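Local coordinates for maltose-binding protein MalE1 (Thermotoga maritima, PDB 6DTU), which binds maltotetraose and probably serves as a periplasmic maltose-binding protein that delivers maltodextrins for uptake, at residues P121-T126 / G244-P249. Sequence-based numbering, arbitrary orientation.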
# COMPACT_ATOMS: atom_id res chain seq x y z
N PRO A 121 17.06 -11.07 -16.87
CA PRO A 121 16.87 -12.47 -16.47
C PRO A 121 17.09 -12.71 -14.99
O PRO A 121 16.39 -13.53 -14.38
CB PRO A 121 17.87 -13.22 -17.36
CG PRO A 121 18.01 -12.33 -18.56
CD PRO A 121 17.97 -10.93 -18.02
N GLU A 122 18.06 -12.00 -14.39
CA GLU A 122 18.38 -12.14 -12.98
C GLU A 122 18.41 -10.75 -12.34
O GLU A 122 19.03 -9.83 -12.90
CB GLU A 122 19.71 -12.87 -12.78
CG GLU A 122 19.68 -14.25 -13.42
CD GLU A 122 20.89 -15.07 -13.09
OE1 GLU A 122 21.79 -14.55 -12.40
OE2 GLU A 122 20.92 -16.24 -13.52
N PRO A 123 17.77 -10.56 -11.20
CA PRO A 123 17.58 -9.21 -10.66
C PRO A 123 18.85 -8.67 -10.03
O PRO A 123 19.66 -9.42 -9.46
CB PRO A 123 16.50 -9.42 -9.59
CG PRO A 123 16.70 -10.84 -9.14
CD PRO A 123 17.09 -11.59 -10.38
N PRO A 124 19.04 -7.35 -10.09
CA PRO A 124 20.22 -6.74 -9.45
C PRO A 124 20.17 -6.92 -7.95
O PRO A 124 19.10 -6.97 -7.33
CB PRO A 124 20.08 -5.26 -9.82
CG PRO A 124 18.60 -5.08 -10.01
CD PRO A 124 18.15 -6.33 -10.67
N LYS A 125 21.36 -7.04 -7.36
CA LYS A 125 21.48 -7.20 -5.92
C LYS A 125 21.75 -5.89 -5.19
O LYS A 125 21.47 -5.79 -3.99
CB LYS A 125 22.62 -8.18 -5.61
CG LYS A 125 22.47 -8.95 -4.30
CD LYS A 125 23.82 -9.48 -3.83
CE LYS A 125 23.68 -10.73 -2.98
NZ LYS A 125 23.00 -10.48 -1.68
N THR A 126 22.29 -4.89 -5.89
CA THR A 126 22.55 -3.58 -5.31
C THR A 126 21.95 -2.50 -6.20
O THR A 126 21.65 -2.74 -7.38
CB THR A 126 24.04 -3.30 -5.16
OG1 THR A 126 24.63 -3.18 -6.45
CG2 THR A 126 24.71 -4.42 -4.40
N GLY A 244 9.47 -11.36 -12.40
CA GLY A 244 9.88 -11.89 -11.12
C GLY A 244 9.69 -10.83 -10.03
O GLY A 244 9.46 -9.65 -10.32
N VAL A 245 9.75 -11.28 -8.78
CA VAL A 245 9.67 -10.41 -7.61
C VAL A 245 10.89 -10.66 -6.74
O VAL A 245 11.22 -11.82 -6.44
CB VAL A 245 8.38 -10.64 -6.81
CG1 VAL A 245 8.32 -9.68 -5.61
CG2 VAL A 245 7.14 -10.49 -7.70
N ALA A 246 11.56 -9.59 -6.32
CA ALA A 246 12.75 -9.67 -5.48
C ALA A 246 12.74 -8.48 -4.53
O ALA A 246 12.09 -7.47 -4.80
CB ALA A 246 14.01 -9.62 -6.36
N PRO A 247 13.44 -8.58 -3.41
CA PRO A 247 13.60 -7.39 -2.56
C PRO A 247 14.24 -6.25 -3.34
O PRO A 247 15.00 -6.46 -4.29
CB PRO A 247 14.50 -7.87 -1.43
CG PRO A 247 14.29 -9.35 -1.39
CD PRO A 247 14.06 -9.78 -2.79
N ILE A 248 13.90 -5.03 -2.94
CA ILE A 248 14.55 -3.86 -3.53
C ILE A 248 16.05 -4.00 -3.31
O ILE A 248 16.47 -4.45 -2.23
CB ILE A 248 14.02 -2.57 -2.91
CG1 ILE A 248 12.51 -2.45 -3.14
CG2 ILE A 248 14.77 -1.33 -3.45
CD1 ILE A 248 11.84 -1.37 -2.28
N PRO A 249 16.89 -3.72 -4.30
CA PRO A 249 18.33 -3.89 -4.11
C PRO A 249 18.82 -3.05 -2.94
O PRO A 249 18.28 -1.98 -2.66
CB PRO A 249 18.91 -3.40 -5.44
CG PRO A 249 17.79 -3.66 -6.45
CD PRO A 249 16.54 -3.37 -5.69
O HOH W 1 17.23 -7.65 -5.04
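Pro249 makes the largest share of this contact, its ring turned toward the 121-126 segment and set against the backbone of Thr126 and the ring of Pro124. Pro249 CB lies only 3.3 Å from Thr126 C, a tight fit of methylene on carbonyl carbon. The neighbouring Pro249 CG meets Pro124, 3.7 Å from Pro124 O and 3.9 Å from Pro124 CG, so that the two pyrrolidine rings cross obliquely and meet at their CG corners. Further along, the ring of Pro123 rests on the methyl of Ala246, both Pro123 CB and CG standing 4.1 Å from Ala246 CB. No direct hydrogen bond joins the segments. A water bridges them instead, donating to Pro247 O at 2.6 Å and to Pro124 O at 3.0 Å. The touching parts, 123-126 and 246-249, run 26° apart. In the two-lobed fold of periplasmic binding proteins, this apolar seam joins the loop leaving strand 112-116 to the end of strand 243-246, an outermost strand of the four-stranded sheet, and to the loop that follows it, where Lys125 and Asp250 share a backbone hydrogen bond. Strand 112-116 pairs with that edge strand, and its Leu113 and Tyr115 also pack on Pro123. Beyond the rings, Leu130 of helix 127-140 touches both Pro124 and Pro249. Thr126 is the N-cap of this helix: its side chain leaves the backbone pointing away from 244-249, and OG1 caps Glu129 N, while Glu129 OE1 bonds Lys125 N.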